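Local coordinates for Cif (Cell cycle inhibiting factor) (Escherichia coli, PDB 3EFY), which inhibits the host cell cycle as a type III secreted effector, deamidating a glutamine of NEDD8 and so shutting down cullin-RING ubiquitin ligases, at residues Ala67-Ile72 with Phe83-Asp88; Phe55-Asn60 with Phe161-Tyr166. All blocks are in the same frame, centred on the assembly; numbering follows the deposited sequence.

Contact 1: Ala67-Ile72 with Phe83-Asp88; sequences AYIVDI and FLYQSD
Ile69 and Tyr85 form a hydrogen-bonded antiparallel pair, and Asp71 with Phe83 forms the next, between strands whose directions differ by 155°. Each pair is closed by two N-H...O bonds; that from Ile69 N to Tyr85 O, at 2.9 Å, is nearly straight (169°). Between them Val70 and Leu84 are a non-hydrogen-bonded pair, and each CA-H leans on a carbonyl of an adjoining pair: Leu84 CA on Ile69 O at 3.3 Å, Val70 CA on Phe83 O. Past Gln86 the chains diverge, and a water takes over the pairing, donating to Ala67 O (2.8 Å) and accepting from Ser87 N.

The Ile69, Asp71, Phe83 and Tyr85 side chains share one face of the sheet. Tyr85 runs obliquely across its neighbours: its CD2 touches Ile69 CG2 at 4.0 Å, its CE2 lies 3.5 Å from Asp71 CB, and its hydroxyl donates to Asp71 OD2 at 2.6 Å. Asp71 CG, anti to the backbone N (chi1 174°), sets the carboxylate by that hydroxyl. OD2 is met on its anti side, while Asp71 OD1 is bonded to Tyr166, so both carboxylate oxygens are engaged. At the diverging end Tyr68 CB packs on Gln86 CB at 3.8 Å. Gln86 is assigned to the active site together with His66 and Cys10, as in the near-identical protein; its OE1 bonds His66, its NE2 Phe137 O, and the side chains of Gln86 and Cys10 are about 6 Å apart.

The strands form a beta hairpin inside the antiparallel sheet. Helix 10-22 covers the Ile69 and Tyr85 face, helix 113-124 packs on Tyr68 and Leu84, and strand 54-61 continues the sheet beyond 67-72.

Contact 2: Phe55-Asn60 with Phe161-Tyr166; sequences FVLRVN and FQLFEY
Phe161 and Leu57 meet in the tightly packed half of this contact, where Leu57 CD1 comes within 3.8 Å of Phe161 CD1. A chi2 of 71° places Leu57 CD1 where it also reaches Leu163 CD1, at 4.1 Å. Val59 lies alongside Phe161, pointing the same way, with CG1 at 3.7 Å from ring atom CE1. Leu42 of helix 39-47 touches both Leu57 and Phe161, closing over this apolar face.

On the reverse face Arg58 and Gln162 run side by side, their guanidinium and amide planes 45° apart. Their polar ends bond outside the pair: Arg58 NE to Asn15, and Gln162 to Tyr29 and Phe31 O. The Phe164 ring leaves 55-60 for Met18 and Leu22 of helix 10-22, with CB left at 4.2 Å from Val56 CG1. At the far end of the strand the Tyr166 ring sets its edge against the Phe55-Val56 peptide, CE2 at 3.4 Å from Phe55 O, and its hydroxyl bonds Asp71.

The solvent side is the end near Glu165, an exposed residue that meets the Phe55 ring through CA, 3.7 Å from CD1, and through CB, while its extended chain carries the carboxylate away.

Four backbone bonds hold the strands at 170°, from Val56 N to Phe164 O (2.8 Å) through to the Arg58-Gln162 pair. This is regular antiparallel pairing at the margin of the central sheet of a Cif-family protein, grouped in the CA clan of papain-like peptidases; strand 159-166, late in sequence, pairs with the first strand of this chain.

Contacts 1 and 2 belong to one antiparallel sheet, in which strands 66-72 and 54-61 are neighbours. Their centres lie 10 Å apart, bridged by backbone bonding such as Val70 O to Leu57 N at 2.8 Å and by packing of Ile69 CG2 on Val56 CG2. Contact 1 sits about 2 Å from the centre of the chain, contact 2 about 8 Å, at an outermost strand. Contact 1 is a local hairpin nested within the long stretch of chain, helices and strands included, that contact 2 closes. Both are backbone-bonded and mostly buried. Contact 1 adds a tyrosine-carboxylate bond and an active-site glutamine; contact 2 has one apolar face and one bearing Arg58 and Gln162.

Contact 1: Ala67-Ile72 with Phe83-Asp88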
ATOM      1  N   ALA A  67       7.262 -15.873   8.499  1.00 19.34           N
ATOM      2  CA  ALA A  67       7.879 -14.673   7.894  1.00 18.30           C
ATOM      3  C   ALA A  67       7.648 -13.456   8.773  1.00 18.63           C
ATOM      4  O   ALA A  67       6.625 -13.333   9.444  1.00 17.93           O
ATOM      5  CB  ALA A  67       7.299 -14.420   6.489  1.00 20.02           C
ATOM      6  N   TYR A  68       8.583 -12.496   8.739  1.00 16.74           N
ATOM      7  CA  TYR A  68       8.514 -11.358   9.649  1.00 16.40           C
ATOM      8  C   TYR A  68       9.520 -10.286   9.211  1.00 16.94           C
ATOM      9  O   TYR A  68      10.343 -10.557   8.351  1.00 17.54           O
ATOM     10  CB  TYR A  68       8.764 -11.798  11.112  1.00 16.57           C
ATOM     11  CG  TYR A  68       9.904 -12.707  11.328  1.00 15.07           C
ATOM     12  CD1 TYR A  68      11.186 -12.219  11.611  1.00 17.23           C
ATOM     13  CD2 TYR A  68       9.801 -14.112  11.203  1.00 17.75           C
ATOM     14  CE1 TYR A  68      12.258 -13.089  11.828  1.00 17.52           C
ATOM     15  CE2 TYR A  68      10.853 -14.923  11.362  1.00 17.45           C
ATOM     16  CZ  TYR A  68      12.110 -14.445  11.664  1.00 16.17           C
ATOM     17  OH  TYR A  68      13.151 -15.334  11.859  1.00 19.00           O
ATOM     18  N   ILE A  69       9.436  -9.114   9.826  1.00 16.19           N
ATOM     19  CA  ILE A  69      10.252  -7.927   9.428  1.00 16.59           C
ATOM     20  C   ILE A  69      11.159  -7.547  10.591  1.00 17.33           C
ATOM     21  O   ILE A  69      10.692  -7.488  11.730  1.00 17.19           O
ATOM     22  CB  ILE A  69       9.376  -6.763   9.099  1.00 16.50           C
ATOM     23  CG1 ILE A  69       8.361  -7.048   7.963  1.00 19.42           C
ATOM     24  CG2 ILE A  69      10.258  -5.552   8.714  1.00 17.86           C
ATOM     25  CD1 ILE A  69       9.006  -7.557   6.690  1.00 20.50           C
ATOM     26  N   VAL A  70      12.429  -7.237  10.305  1.00 16.54           N
ATOM     27  CA  VAL A  70      13.354  -6.650  11.281  1.00 16.95           C
ATOM     28  C   VAL A  70      13.713  -5.264  10.754  1.00 17.26           C
ATOM     29  O   VAL A  70      14.162  -5.117   9.602  1.00 18.45           O
ATOM     30  CB  VAL A  70      14.558  -7.484  11.458  1.00 17.11           C
ATOM     31  CG1 VAL A  70      15.536  -6.807  12.479  1.00 20.05           C
ATOM     32  CG2 VAL A  70      14.187  -8.882  11.958  1.00 18.96           C
ATOM     33  N   ASP A  71      13.398  -4.265  11.575  1.00 17.74           N
ATOM     34  CA  ASP A  71      13.595  -2.836  11.254  1.00 18.08           C
ATOM     35  C   ASP A  71      14.893  -2.468  12.008  1.00 19.10           C
ATOM     36  O   ASP A  71      14.953  -2.611  13.256  1.00 19.24           O
ATOM     37  CB  ASP A  71      12.363  -2.065  11.709  1.00 19.57           C
ATOM     38  CG  ASP A  71      12.475  -0.540  11.567  1.00 17.74           C
ATOM     39  OD1 ASP A  71      13.539  -0.048  11.133  1.00 19.38           O
ATOM     40  OD2 ASP A  71      11.474   0.159  11.876  1.00 20.99           O
ATOM     41  N   ILE A  72      15.889  -1.963  11.255  1.00 19.59           N
ATOM     42  CA  ILE A  72      17.184  -1.574  11.769  1.00 20.19           C
ATOM     43  C   ILE A  72      17.375  -0.050  11.590  1.00 20.61           C
ATOM     44  O   ILE A  72      17.839   0.389  10.555  1.00 20.97           O
ATOM     45  CB  ILE A  72      18.327  -2.352  11.128  1.00 20.25           C
ATOM     46  CG1 ILE A  72      18.113  -3.874  11.214  1.00 21.17           C
ATOM     47  CG2 ILE A  72      19.685  -1.988  11.797  1.00 21.42           C
ATOM     48  CD1 ILE A  72      18.954  -4.650  10.247  1.00 22.47           C
ATOM     49  N   PHE A  83      13.819  -3.536  15.666  1.00 18.85           N
ATOM     50  CA  PHE A  83      12.442  -3.795  16.041  1.00 18.58           C
ATOM     51  C   PHE A  83      11.985  -4.977  15.200  1.00 19.20           C
ATOM     52  O   PHE A  83      12.387  -5.116  14.045  1.00 18.68           O
ATOM     53  CB  PHE A  83      11.590  -2.593  15.802  1.00 19.85           C
ATOM     54  CG  PHE A  83      11.985  -1.397  16.665  1.00 22.74           C
ATOM     55  CD1 PHE A  83      11.347  -1.168  17.868  1.00 24.66           C
ATOM     56  CD2 PHE A  83      12.972  -0.526  16.252  1.00 26.73           C
ATOM     57  CE1 PHE A  83      11.696  -0.083  18.668  1.00 27.98           C
ATOM     58  CE2 PHE A  83      13.341   0.571  17.067  1.00 28.93           C
ATOM     59  CZ  PHE A  83      12.693   0.772  18.262  1.00 28.61           C
ATOM     60  N   LEU A  84      11.124  -5.798  15.759  1.00 18.80           N
ATOM     61  CA  LEU A  84      10.555  -6.960  15.033  1.00 18.20           C
ATOM     62  C   LEU A  84       9.053  -6.762  14.876  1.00 17.53           C
ATOM     63  O   LEU A  84       8.345  -6.504  15.841  1.00 18.45           O
ATOM     64  CB  LEU A  84      10.816  -8.230  15.817  1.00 18.45           C
ATOM     65  CG  LEU A  84      10.640  -9.551  15.025  1.00 23.20           C
ATOM     66  CD1 LEU A  84      11.703 -10.601  15.480  1.00 30.03           C
ATOM     67  CD2 LEU A  84       9.283  -9.934  15.291  1.00 26.29           C
ATOM     68  N   TYR A  85       8.551  -6.914  13.641  1.00 15.92           N
ATOM     69  CA  TYR A  85       7.156  -6.776  13.306  1.00 16.38           C
ATOM     70  C   TYR A  85       6.680  -8.109  12.669  1.00 17.70           C
ATOM     71  O   TYR A  85       7.354  -8.684  11.830  1.00 17.70           O
ATOM     72  CB  TYR A  85       6.847  -5.639  12.313  1.00 17.23           C
ATOM     73  CG  TYR A  85       7.579  -4.336  12.625  1.00 15.71           C
ATOM     74  CD1 TYR A  85       7.600  -3.826  13.902  1.00 18.86           C
ATOM     75  CD2 TYR A  85       8.272  -3.660  11.619  1.00 20.37           C
ATOM     76  CE1 TYR A  85       8.275  -2.608  14.183  1.00 20.75           C
ATOM     77  CE2 TYR A  85       8.930  -2.478  11.899  1.00 19.39           C
ATOM     78  CZ  TYR A  85       8.952  -1.988  13.185  1.00 22.81           C
ATOM     79  OH  TYR A  85       9.659  -0.809  13.488  1.00 23.14           O
ATOM     80  N   GLN A  86       5.486  -8.561  13.032  1.00 17.24           N
ATOM     81  CA  GLN A  86       4.990  -9.860  12.569  1.00 17.38           C
ATOM     82  C   GLN A  86       3.493  -9.986  12.805  1.00 18.77           C
ATOM     83  O   GLN A  86       2.924  -9.293  13.666  1.00 18.38           O
ATOM     84  CB  GLN A  86       5.704 -11.005  13.292  1.00 17.16           C
ATOM     85  CG  GLN A  86       5.559 -10.944  14.852  1.00 17.40           C
ATOM     86  CD  GLN A  86       5.933 -12.196  15.583  1.00 17.75           C
ATOM     87  OE1 GLN A  86       6.070 -13.300  15.014  1.00 20.27           O
ATOM     88  NE2 GLN A  86       6.077 -12.056  16.901  1.00 18.46           N
ATOM     89  N   SER A  87       2.893 -10.924  12.086  1.00 17.98           N
ATOM     90  CA  SER A  87       1.617 -11.549  12.477  1.00 18.88           C
ATOM     91  C   SER A  87       1.787 -13.049  12.330  1.00 20.49           C
ATOM     92  O   SER A  87       2.747 -13.488  11.724  1.00 19.47           O
ATOM     93  CB  SER A  87       0.422 -11.059  11.640  1.00 19.65           C
ATOM     94  OG  SER A  87       0.461 -11.575  10.322  1.00 21.53           O
ATOM     95  N   ASP A  88       0.827 -13.856  12.813  1.00 20.59           N
ATOM     96  CA  ASP A  88       0.997 -15.305  12.721  1.00 22.10           C
ATOM     97  C   ASP A  88      -0.408 -15.945  12.781  1.00 22.40           C
ATOM     98  O   ASP A  88      -1.226 -15.556  13.608  1.00 23.64           O
ATOM     99  CB  ASP A  88       1.846 -15.743  13.900  1.00 23.22           C
ATOM    100  CG  ASP A  88       2.495 -17.084  13.741  1.00 25.47           C
ATOM    101  OD1 ASP A  88       1.873 -18.072  13.227  1.00 26.81           O
ATOM    102  OD2 ASP A  88       3.619 -17.196  14.248  1.00 24.36           O
TER
HETATM  103  O   HOH W   1       4.644 -11.342   9.601  1.00 18.22           O

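Contact 2: Phe55-Asn60 with Phe161-Tyr166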
ATOM      1  N   PHE A  55      17.561   0.430   7.683  1.00 19.77           N
ATOM      2  CA  PHE A  55      17.282  -0.694   6.776  1.00 19.55           C
ATOM      3  C   PHE A  55      16.122  -1.504   7.286  1.00 19.33           C
ATOM      4  O   PHE A  55      15.855  -1.560   8.481  1.00 19.35           O
ATOM      5  CB  PHE A  55      18.478  -1.649   6.711  1.00 19.31           C
ATOM      6  CG  PHE A  55      19.712  -1.021   6.132  1.00 22.21           C
ATOM      7  CD1 PHE A  55      19.979  -1.142   4.778  1.00 25.18           C
ATOM      8  CD2 PHE A  55      20.596  -0.324   6.948  1.00 23.53           C
ATOM      9  CE1 PHE A  55      21.143  -0.549   4.216  1.00 28.83           C
ATOM     10  CE2 PHE A  55      21.746   0.258   6.425  1.00 27.05           C
ATOM     11  CZ  PHE A  55      22.014   0.145   5.049  1.00 27.64           C
ATOM     12  N   VAL A  56      15.427  -2.110   6.343  1.00 18.97           N
ATOM     13  CA  VAL A  56      14.387  -3.094   6.678  1.00 18.85           C
ATOM     14  C   VAL A  56      14.762  -4.440   6.072  1.00 18.91           C
ATOM     15  O   VAL A  56      15.201  -4.510   4.905  1.00 17.51           O
ATOM     16  CB  VAL A  56      13.011  -2.555   6.234  1.00 20.19           C
ATOM     17  CG1 VAL A  56      12.877  -2.223   4.721  1.00 20.07           C
ATOM     18  CG2 VAL A  56      11.968  -3.468   6.694  1.00 23.75           C
ATOM     19  N   LEU A  57      14.601  -5.491   6.860  1.00 17.66           N
ATOM     20  CA  LEU A  57      14.947  -6.837   6.526  1.00 17.24           C
ATOM     21  C   LEU A  57      13.708  -7.712   6.550  1.00 18.33           C
ATOM     22  O   LEU A  57      13.053  -7.865   7.623  1.00 18.41           O
ATOM     23  CB  LEU A  57      15.973  -7.372   7.511  1.00 17.09           C
ATOM     24  CG  LEU A  57      16.462  -8.786   7.384  1.00 18.63           C
ATOM     25  CD1 LEU A  57      17.386  -8.955   6.143  1.00 19.19           C
ATOM     26  CD2 LEU A  57      17.255  -9.179   8.656  1.00 21.25           C
ATOM     27  N   ARG A  58      13.375  -8.286   5.377  1.00 17.19           N
ATOM     28  CA  ARG A  58      12.280  -9.270   5.324  1.00 16.22           C
ATOM     29  C   ARG A  58      12.852 -10.661   5.490  1.00 16.35           C
ATOM     30  O   ARG A  58      13.782 -11.039   4.778  1.00 17.80           O
ATOM     31  CB  ARG A  58      11.510  -9.192   4.000  1.00 16.33           C
ATOM     32  CG  ARG A  58      10.251 -10.054   4.046  1.00 16.60           C
ATOM     33  CD  ARG A  58       9.737 -10.272   2.649  1.00 17.32           C
ATOM     34  NE  ARG A  58       8.442 -10.959   2.614  1.00 18.84           N
ATOM     35  CZ  ARG A  58       8.237 -12.246   2.892  1.00 19.05           C
ATOM     36  NH1 ARG A  58       9.229 -13.031   3.271  1.00 19.09           N
ATOM     37  NH2 ARG A  58       7.006 -12.750   2.808  1.00 19.57           N
ATOM     38  N   VAL A  59      12.362 -11.404   6.484  1.00 16.30           N
ATOM     39  CA  VAL A  59      12.818 -12.727   6.783  1.00 16.57           C
ATOM     40  C   VAL A  59      11.803 -13.799   6.414  1.00 17.65           C
ATOM     41  O   VAL A  59      10.677 -13.773   6.886  1.00 18.46           O
ATOM     42  CB  VAL A  59      13.086 -12.915   8.308  1.00 17.07           C
ATOM     43  CG1 VAL A  59      13.733 -14.277   8.564  1.00 16.30           C
ATOM     44  CG2 VAL A  59      13.972 -11.725   8.836  1.00 17.05           C
ATOM     45  N   ASN A  60      12.245 -14.741   5.601  1.00 18.99           N
ATOM     46  CA  ASN A  60      11.460 -15.954   5.259  1.00 19.52           C
ATOM     47  C   ASN A  60      12.167 -17.079   6.003  1.00 20.26           C
ATOM     48  O   ASN A  60      13.262 -17.516   5.629  1.00 20.28           O
ATOM     49  CB  ASN A  60      11.476 -16.136   3.729  1.00 19.82           C
ATOM     50  CG  ASN A  60      10.173 -16.584   3.151  1.00 25.82           C
ATOM     51  OD1 ASN A  60      10.210 -17.485   2.268  1.00 38.51           O
ATOM     52  ND2 ASN A  60       9.025 -15.979   3.511  1.00 21.65           N
ATOM     53  N   PHE A 161      16.347 -13.943   2.785  1.00 19.21           N
ATOM     54  CA  PHE A 161      16.189 -12.587   3.253  1.00 18.68           C
ATOM     55  C   PHE A 161      16.065 -11.625   2.090  1.00 18.43           C
ATOM     56  O   PHE A 161      16.566 -11.873   0.989  1.00 18.99           O
ATOM     57  CB  PHE A 161      17.396 -12.158   4.056  1.00 18.92           C
ATOM     58  CG  PHE A 161      17.650 -13.006   5.274  1.00 18.48           C
ATOM     59  CD1 PHE A 161      16.964 -12.734   6.454  1.00 20.03           C
ATOM     60  CD2 PHE A 161      18.573 -14.040   5.243  1.00 18.91           C
ATOM     61  CE1 PHE A 161      17.203 -13.510   7.599  1.00 18.28           C
ATOM     62  CE2 PHE A 161      18.839 -14.786   6.372  1.00 19.77           C
ATOM     63  CZ  PHE A 161      18.135 -14.524   7.549  1.00 18.52           C
ATOM     64  N   GLN A 162      15.407 -10.496   2.348  1.00 17.54           N
ATOM     65  CA  GLN A 162      15.470  -9.320   1.451  1.00 18.70           C
ATOM     66  C   GLN A 162      15.837  -8.123   2.312  1.00 19.67           C
ATOM     67  O   GLN A 162      15.272  -7.940   3.410  1.00 19.48           O
ATOM     68  CB  GLN A 162      14.152  -9.056   0.749  1.00 18.69           C
ATOM     69  CG  GLN A 162      13.704 -10.252  -0.109  1.00 18.51           C
ATOM     70  CD  GLN A 162      12.375 -10.034  -0.785  1.00 21.19           C
ATOM     71  OE1 GLN A 162      11.727  -8.987  -0.611  1.00 22.90           O
ATOM     72  NE2 GLN A 162      11.961 -11.012  -1.606  1.00 23.04           N
ATOM     73  N   LEU A 163      16.824  -7.338   1.847  1.00 19.12           N
ATOM     74  CA  LEU A 163      17.350  -6.230   2.647  1.00 17.90           C
ATOM     75  C   LEU A 163      17.304  -4.938   1.822  1.00 18.32           C
ATOM     76  O   LEU A 163      17.873  -4.898   0.705  1.00 19.01           O
ATOM     77  CB  LEU A 163      18.767  -6.516   3.044  1.00 18.92           C
ATOM     78  CG  LEU A 163      19.535  -5.506   3.861  1.00 16.88           C
ATOM     79  CD1 LEU A 163      18.825  -5.215   5.211  1.00 19.60           C
ATOM     80  CD2 LEU A 163      20.973  -6.032   4.077  1.00 20.97           C
ATOM     81  N   PHE A 164      16.679  -3.918   2.349  1.00 18.22           N
ATOM     82  CA  PHE A 164      16.551  -2.639   1.675  1.00 19.16           C
ATOM     83  C   PHE A 164      16.869  -1.466   2.601  1.00 19.85           C
ATOM     84  O   PHE A 164      16.461  -1.457   3.770  1.00 20.31           O
ATOM     85  CB  PHE A 164      15.126  -2.408   1.171  1.00 19.80           C
ATOM     86  CG  PHE A 164      14.675  -3.301   0.049  1.00 18.78           C
ATOM     87  CD1 PHE A 164      14.213  -4.574   0.305  1.00 20.09           C
ATOM     88  CD2 PHE A 164      14.610  -2.825  -1.252  1.00 21.97           C
ATOM     89  CE1 PHE A 164      13.712  -5.379  -0.726  1.00 20.60           C
ATOM     90  CE2 PHE A 164      14.100  -3.642  -2.284  1.00 22.07           C
ATOM     91  CZ  PHE A 164      13.659  -4.928  -1.984  1.00 22.46           C
ATOM     92  N   GLU A 165      17.520  -0.409   2.078  1.00 19.49           N
ATOM     93  CA  GLU A 165      17.553   0.850   2.789  1.00 19.75           C
ATOM     94  C   GLU A 165      16.198   1.535   2.751  1.00 18.72           C
ATOM     95  O   GLU A 165      15.490   1.436   1.743  1.00 21.30           O
ATOM     96  CB  GLU A 165      18.637   1.751   2.151  1.00 20.23           C
ATOM     97  CG  GLU A 165      18.823   3.053   2.908  1.00 24.17           C
ATOM     98  CD  GLU A 165      19.854   4.015   2.301  1.00 29.97           C
ATOM     99  OE1 GLU A 165      20.616   3.592   1.370  1.00 30.14           O
ATOM    100  OE2 GLU A 165      19.862   5.191   2.804  1.00 28.02           O
ATOM    101  N   TYR A 166      15.798   2.208   3.830  1.00 18.99           N
ATOM    102  CA  TYR A 166      14.611   3.022   3.793  1.00 19.57           C
ATOM    103  C   TYR A 166      14.867   4.416   4.345  1.00 21.57           C
ATOM    104  O   TYR A 166      15.847   4.607   5.075  1.00 21.31           O
ATOM    105  CB  TYR A 166      13.467   2.358   4.559  1.00 21.25           C
ATOM    106  CG  TYR A 166      13.534   2.372   6.077  1.00 19.38           C
ATOM    107  CD1 TYR A 166      13.001   3.442   6.826  1.00 20.46           C
ATOM    108  CD2 TYR A 166      14.104   1.323   6.774  1.00 19.44           C
ATOM    109  CE1 TYR A 166      13.023   3.436   8.172  1.00 20.10           C
ATOM    110  CE2 TYR A 166      14.131   1.309   8.143  1.00 18.75           C
ATOM    111  CZ  TYR A 166      13.582   2.367   8.863  1.00 18.62           C
ATOM    112  OH  TYR A 166      13.568   2.391  10.255  1.00 19.73           O
TER